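Long-range contacts in cyclic nucleotide-binding domain (Methylobacillus flagellatus KT, PDB 3GYD), which binds cyclic AMP through a cyclic nucleotide-binding domain of the CAP_ED family and is tentatively assigned to the potassium-channel-related proteins: residues 73-78 with 126-131; 90-95 with 130-135. One frame throughout, in Å; residues are numbered along the deposited sequence.

Overall arrangement
After N-terminal helices and strands 25-29 and 63-67, the chain reaches strand 71-74, turns at 75-78, crosses the five-stranded sheet as 82-88 and returns to the four-stranded one as 90-97 and 103-109. Past 113-114 and helix 116-121 it re-enters the latter as 128-131. Interaction 1 closes the longer loop, 73-78 to 126-131. Interaction 2 starts inside that loop, shares Val130 and Ala131 with it, and runs four residues further, to Thr135, where strand 135-141 of the five-stranded sheet begins. Strand 128-131 is thus gripped along both edges, between 71-74 and 90-97. Ser126 O, meeting Lys95 NZ at 2.6 Å, links the two contacts beside the bound cyclic AMP.

Interaction 1: 73-78 with 126-131; sequences LLTEGD and SASCVA. With CMP (adenosine-3',5'-cyclic-monophosphate), chain D.
Leu74 and Cys129 form a hydrogen-bonded antiparallel pair where 73-78 runs against 126-131, Cys129 burying more surface here than any other residue. Leu74 N gives a nearly straight bond to Cys129 O, in the carbonyl plane and on a lone pair, while Cys129 N returns a 2.8 Å bond to Leu74 O from above the plane of that carbonyl. Leu73 N adds a weak bond to the same Cys129 O, so two successive residues face one, a classic beta bulge where strand 71-74 turns a corner. Leu74 CD1 lies 3.8 Å from Cys129 SG. Carried beside its own backbone N (chi1 -63°), the sulfur also comes within 3.6 Å of O4' of the cyclic AMP, and Leu74 CD1 approaches O5', giving the nucleotide an apolar wall.

Beyond the pair Glu76 meets Ser128, and side chain replaces backbone as acceptor. Ser128 OG takes the N-H of Glu76 at 2.9 Å in an almost linear bond, and one water joins this hydroxyl to Glu76 OE1. The extended Glu76 chain passes alongside the Ser126 backbone, CG lying 3.8 Å from Ser126 O; its carboxylate ends on Asp96 N and, through OE2, in a salt bridge to Lys95 NZ, which is also hydrogen-bonded to Ser126 O. Ser126 itself turns to the ligand, its N and OG both donating to O2P, OG at 2.8 Å. Lys95 therefore joins the phosphate-binding residue to the charged end of Glu76, a second-shell link that probably helps fix the backbone from which Ser126 holds the phosphate.

Interaction 2: 90-95 with 130-135; sequences EVNVIK and VASLPT. With CMP (adenosine-3',5'-cyclic-monophosphate), chain D.
Asn92 and Val130 pair backbone to backbone in the antiparallel sheet of the cyclic nucleotide-binding beta-roll, and here the contact is tight. Asn92 N bonds to Val130 O at 2.9 Å, and Val130 N answers to Asn92 O in the carbonyl plane. Next along, Val91 and Ala131 make a non-hydrogen-bonded pair, with Val91 CG1 lying 3.7 Å from Val130 O. Ser132 N bonds to Glu90 O, tilted 32° from the carbonyl plane, and Ser132 OG adds a weak bond to that oxygen. Glu90 swings CG away from its own N (chi1 -176°), bringing it to 3.1 Å from Ser132 OG. Further along the strand, Val93 CG1 lies 3.7 Å from N9 of the cyclic AMP, lining its pocket.

The loose side holds exposed Leu133, whose CD1 Glu90 OE1 crosses obliquely at 3.5 Å, and the long approach of Ile94 CD1 to Val130 CG2, 4.5 Å. Buried Thr135, opening strand 135-141, accepts the Glu90 N-H on OG1 at 3.3 Å. A valine in its place would probably leave Glu90 N without this acceptor and Leu133 O without its hydroxyl donor. That second bond spans 2.8 Å from Thr135 OG1 to Leu133 O, with the donor above the carbonyl plane.

Interaction 1: 73-78 with 126-131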
loop_
_atom_site.group_PDB
_atom_site.type_symbol
_atom_site.label_atom_id
_atom_site.label_comp_id
_atom_site.label_asym_id
_atom_site.label_seq_id
_atom_site.Cartn_x
_atom_site.Cartn_y
_atom_site.Cartn_z
ATOM N N LEU B 73 19.841 6.284 -6.694
ATOM C CA LEU B 73 19.488 5.653 -5.438
ATOM C C LEU B 73 18.865 4.286 -5.667
ATOM O O LEU B 73 19.207 3.309 -4.986
ATOM C CB LEU B 73 18.544 6.558 -4.645
ATOM C CG LEU B 73 19.069 7.959 -4.334
ATOM C CD1 LEU B 73 18.017 8.815 -3.614
ATOM C CD2 LEU B 73 20.395 7.903 -3.548
ATOM N N LEU B 74 17.954 4.211 -6.639
ATOM C CA LEU B 74 17.286 2.962 -7.003
ATOM C C LEU B 74 17.242 2.852 -8.514
ATOM O O LEU B 74 17.105 3.860 -9.199
ATOM C CB LEU B 74 15.868 2.915 -6.447
ATOM C CG LEU B 74 15.688 3.029 -4.936
ATOM C CD1 LEU B 74 14.184 3.217 -4.587
ATOM C CD2 LEU B 74 16.325 1.809 -4.201
ATOM N N THR B 75 17.362 1.629 -9.020
ATOM C CA THR B 75 17.343 1.337 -10.442
ATOM C C THR B 75 16.242 0.330 -10.801
ATOM O O THR B 75 16.190 -0.771 -10.286
ATOM C CB THR B 75 18.707 0.757 -10.868
ATOM O OG1 THR B 75 19.724 1.696 -10.546
ATOM C CG2 THR B 75 18.753 0.410 -12.370
ATOM N N GLU B 76 15.379 0.737 -11.716
ATOM C CA GLU B 76 14.317 -0.094 -12.236
ATOM C C GLU B 76 14.836 -1.494 -12.603
ATOM O O GLU B 76 15.885 -1.645 -13.226
ATOM C CB GLU B 76 13.682 0.593 -13.440
ATOM C CG GLU B 76 12.425 -0.073 -13.919
ATOM C CD GLU B 76 11.754 0.585 -15.121
ATOM O OE1 GLU B 76 12.157 1.668 -15.579
ATOM O OE2 GLU B 76 10.746 0.002 -15.581
ATOM N N GLY B 77 14.123 -2.520 -12.168
ATOM C CA GLY B 77 14.469 -3.908 -12.499
ATOM C C GLY B 77 15.491 -4.529 -11.564
ATOM O O GLY B 77 15.718 -5.733 -11.650
ATOM N N ASP B 78 16.115 -3.740 -10.676
ATOM C CA ASP B 78 17.069 -4.300 -9.708
ATOM C C ASP B 78 16.295 -5.031 -8.632
ATOM O O ASP B 78 15.155 -4.642 -8.306
ATOM C CB ASP B 78 17.910 -3.217 -8.992
ATOM C CG ASP B 78 19.145 -2.747 -9.787
ATOM O OD1 ASP B 78 19.328 -3.131 -10.956
ATOM O OD2 ASP B 78 19.935 -1.955 -9.200
ATOM N N SER B 126 10.263 -1.004 -9.310
ATOM C CA SER B 126 9.264 -0.588 -10.289
ATOM C C SER B 126 9.706 0.623 -11.120
ATOM O O SER B 126 9.165 0.877 -12.203
ATOM C CB SER B 126 7.955 -0.268 -9.576
ATOM O OG SER B 126 8.071 0.933 -8.808
ATOM N N ALA B 127 10.670 1.370 -10.609
ATOM C CA ALA B 127 11.150 2.601 -11.239
ATOM C C ALA B 127 12.576 2.899 -10.742
ATOM O O ALA B 127 13.016 2.324 -9.754
ATOM C CB ALA B 127 10.210 3.760 -10.872
ATOM N N SER B 128 13.294 3.779 -11.446
ATOM C CA SER B 128 14.602 4.295 -10.989
ATOM C C SER B 128 14.331 5.579 -10.200
ATOM O O SER B 128 13.356 6.290 -10.492
ATOM C CB SER B 128 15.527 4.587 -12.179
ATOM O OG SER B 128 15.846 3.380 -12.871
ATOM N N CYS B 129 15.151 5.837 -9.184
ATOM C CA CYS B 129 15.078 7.062 -8.381
ATOM C C CYS B 129 16.468 7.683 -8.396
ATOM O O CYS B 129 17.446 7.019 -8.012
ATOM C CB CYS B 129 14.663 6.743 -6.938
ATOM S SG CYS B 129 12.985 6.027 -6.848
ATOM N N VAL B 130 16.557 8.923 -8.882
ATOM C CA VAL B 130 17.846 9.607 -9.038
ATOM C C VAL B 130 17.845 10.866 -8.172
ATOM O O VAL B 130 16.923 11.677 -8.264
ATOM C CB VAL B 130 18.091 9.999 -10.497
ATOM C CG1 VAL B 130 19.412 10.751 -10.622
ATOM C CG2 VAL B 130 18.041 8.741 -11.425
ATOM N N ALA B 131 18.874 11.024 -7.337
ATOM C CA ALA B 131 19.053 12.244 -6.548
ATOM C C ALA B 131 19.372 13.385 -7.491
ATOM O O ALA B 131 20.416 13.360 -8.174
ATOM C CB ALA B 131 20.207 12.069 -5.475
HETATM P P CMP D . 10.198 0.388 -5.491
HETATM O O1P CMP D . 10.797 -0.554 -4.501
HETATM O O2P CMP D . 9.416 -0.220 -6.656
HETATM O "O5'" CMP D . 11.448 1.186 -6.220
HETATM C "C5'" CMP D . 11.185 2.328 -7.035
HETATM C "C4'" CMP D . 10.327 3.281 -6.215
HETATM O "O4'" CMP D . 9.778 4.361 -6.922
HETATM C "C3'" CMP D . 9.042 2.654 -5.666
HETATM O "O3'" CMP D . 9.429 1.609 -4.790
HETATM C "C2'" CMP D . 8.372 3.874 -5.062
HETATM O "O2'" CMP D . 8.917 4.169 -3.762
HETATM C "C1'" CMP D . 8.810 4.967 -6.056
HETATM N N9 CMP D . 7.648 5.346 -6.853
HETATM C C8 CMP D . 7.100 4.586 -7.807
HETATM N N7 CMP D . 6.018 5.194 -8.321
HETATM C C5 CMP D . 5.878 6.371 -7.701
HETATM C C6 CMP D . 4.961 7.507 -7.737
HETATM N N6 CMP D . 3.929 7.533 -8.618
HETATM N N1 CMP D . 5.183 8.515 -6.891
HETATM C C2 CMP D . 6.208 8.545 -5.994
HETATM N N3 CMP D . 7.077 7.530 -5.903
HETATM C C4 CMP D . 6.972 6.469 -6.716
HETATM O O HOH W 1 14.216 3.443 -15.256
#

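Interaction 2: 90-95 with 130-135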
loop_
_atom_site.group_PDB
_atom_site.type_symbol
_atom_site.label_atom_id
_atom_site.label_comp_id
_atom_site.label_asym_id
_atom_site.label_seq_id
_atom_site.Cartn_x
_atom_site.Cartn_y
_atom_site.Cartn_z
ATOM N N GLU B 90 16.149 15.972 -3.091
ATOM C CA GLU B 90 15.170 15.870 -4.146
ATOM C C GLU B 90 15.467 14.650 -5.000
ATOM O O GLU B 90 16.626 14.396 -5.366
ATOM C CB GLU B 90 15.214 17.107 -5.029
ATOM C CG GLU B 90 14.123 17.039 -6.079
ATOM C CD GLU B 90 13.681 18.386 -6.595
ATOM O OE1 GLU B 90 14.253 19.430 -6.186
ATOM O OE2 GLU B 90 12.732 18.366 -7.414
ATOM N N VAL B 91 14.408 13.934 -5.370
ATOM C CA VAL B 91 14.557 12.711 -6.131
ATOM C C VAL B 91 13.560 12.712 -7.299
ATOM O O VAL B 91 12.365 13.033 -7.129
ATOM C CB VAL B 91 14.333 11.491 -5.263
ATOM C CG1 VAL B 91 14.356 10.227 -6.112
ATOM C CG2 VAL B 91 15.384 11.442 -4.068
ATOM N N ASN B 92 14.069 12.370 -8.474
ATOM C CA ASN B 92 13.233 12.144 -9.678
ATOM C C ASN B 92 12.922 10.645 -9.785
ATOM O O ASN B 92 13.840 9.820 -9.733
ATOM C CB ASN B 92 13.971 12.638 -10.923
ATOM C CG ASN B 92 14.047 14.166 -10.992
ATOM O OD1 ASN B 92 13.103 14.848 -10.596
ATOM N ND2 ASN B 92 15.132 14.694 -11.556
ATOM N N VAL B 93 11.641 10.301 -9.873
ATOM C CA VAL B 93 11.209 8.920 -10.087
ATOM C C VAL B 93 10.913 8.758 -11.578
ATOM O O VAL B 93 10.040 9.419 -12.115
ATOM C CB VAL B 93 9.974 8.553 -9.261
ATOM C CG1 VAL B 93 9.577 7.090 -9.517
ATOM C CG2 VAL B 93 10.242 8.779 -7.758
ATOM N N ILE B 94 11.626 7.848 -12.222
ATOM C CA ILE B 94 11.531 7.672 -13.659
ATOM C C ILE B 94 11.351 6.204 -14.024
ATOM O O ILE B 94 11.749 5.302 -13.278
ATOM C CB ILE B 94 12.778 8.265 -14.378
ATOM C CG1 ILE B 94 14.044 7.465 -14.072
ATOM C CG2 ILE B 94 13.011 9.674 -13.909
ATOM C CD1 ILE B 94 15.267 7.946 -14.834
ATOM N N LYS B 95 10.734 5.978 -15.181
ATOM C CA LYS B 95 10.401 4.652 -15.618
ATOM C C LYS B 95 10.578 4.579 -17.112
ATOM O O LYS B 95 10.295 5.536 -17.815
ATOM C CB LYS B 95 8.947 4.334 -15.237
ATOM C CG LYS B 95 8.596 2.847 -15.319
ATOM C CD LYS B 95 7.360 2.488 -14.534
ATOM C CE LYS B 95 6.952 1.064 -14.819
ATOM N NZ LYS B 95 7.987 0.061 -14.426
ATOM N N VAL B 130 16.557 8.923 -8.882
ATOM C CA VAL B 130 17.846 9.607 -9.038
ATOM C C VAL B 130 17.845 10.866 -8.172
ATOM O O VAL B 130 16.923 11.677 -8.264
ATOM C CB VAL B 130 18.091 9.999 -10.497
ATOM C CG1 VAL B 130 19.412 10.751 -10.622
ATOM C CG2 VAL B 130 18.041 8.741 -11.425
ATOM N N ALA B 131 18.874 11.024 -7.337
ATOM C CA ALA B 131 19.053 12.244 -6.548
ATOM C C ALA B 131 19.372 13.385 -7.491
ATOM O O ALA B 131 20.416 13.360 -8.174
ATOM C CB ALA B 131 20.207 12.069 -5.475
ATOM N N SER B 132 18.465 14.355 -7.576
ATOM C CA SER B 132 18.668 15.522 -8.418
ATOM C C SER B 132 19.406 16.645 -7.666
ATOM O O SER B 132 19.931 17.552 -8.298
ATOM C CB SER B 132 17.337 16.045 -8.965
ATOM O OG SER B 132 16.517 16.578 -7.939
ATOM N N LEU B 133 19.390 16.576 -6.330
ATOM C CA LEU B 133 20.141 17.463 -5.442
ATOM C C LEU B 133 20.850 16.522 -4.477
ATOM O O LEU B 133 20.432 15.369 -4.349
ATOM C CB LEU B 133 19.206 18.369 -4.623
ATOM C CG LEU B 133 18.426 19.431 -5.382
ATOM C CD1 LEU B 133 17.302 19.996 -4.540
ATOM C CD2 LEU B 133 19.341 20.541 -5.864
ATOM N N PRO B 134 21.888 17.010 -3.786
ATOM C CA PRO B 134 22.455 16.191 -2.748
ATOM C C PRO B 134 21.346 15.800 -1.794
ATOM O O PRO B 134 20.499 16.631 -1.428
ATOM C CB PRO B 134 23.490 17.111 -2.090
ATOM C CG PRO B 134 23.860 18.066 -3.202
ATOM C CD PRO B 134 22.581 18.304 -3.905
ATOM N N THR B 135 21.329 14.525 -1.445
ATOM C CA THR B 135 20.193 13.915 -0.727
ATOM C C THR B 135 20.681 13.011 0.424
ATOM O O THR B 135 21.434 12.070 0.230
ATOM C CB THR B 135 19.270 13.105 -1.705
ATOM O OG1 THR B 135 18.702 13.992 -2.682
ATOM C CG2 THR B 135 18.089 12.400 -0.970
HETATM P P CMP D . 10.198 0.388 -5.491
HETATM O O1P CMP D . 10.797 -0.554 -4.501
HETATM O O2P CMP D . 9.416 -0.220 -6.656
HETATM O "O5'" CMP D . 11.448 1.186 -6.220
HETATM C "C5'" CMP D . 11.185 2.328 -7.035
HETATM C "C4'" CMP D . 10.327 3.281 -6.215
HETATM O "O4'" CMP D . 9.778 4.361 -6.922
HETATM C "C3'" CMP D . 9.042 2.654 -5.666
HETATM O "O3'" CMP D . 9.429 1.609 -4.790
HETATM C "C2'" CMP D . 8.372 3.874 -5.062
HETATM O "O2'" CMP D . 8.917 4.169 -3.762
HETATM C "C1'" CMP D . 8.810 4.967 -6.056
HETATM N N9 CMP D . 7.648 5.346 -6.853
HETATM C C8 CMP D . 7.100 4.586 -7.807
HETATM N N7 CMP D . 6.018 5.194 -8.321
HETATM C C5 CMP D . 5.878 6.371 -7.701
HETATM C C6 CMP D . 4.961 7.507 -7.737
HETATM N N6 CMP D . 3.929 7.533 -8.618
HETATM N N1 CMP D . 5.183 8.515 -6.891
HETATM C C2 CMP D . 6.208 8.545 -5.994
HETATM N N3 CMP D . 7.077 7.530 -5.903
HETATM C C4 CMP D . 6.972 6.469 -6.716
#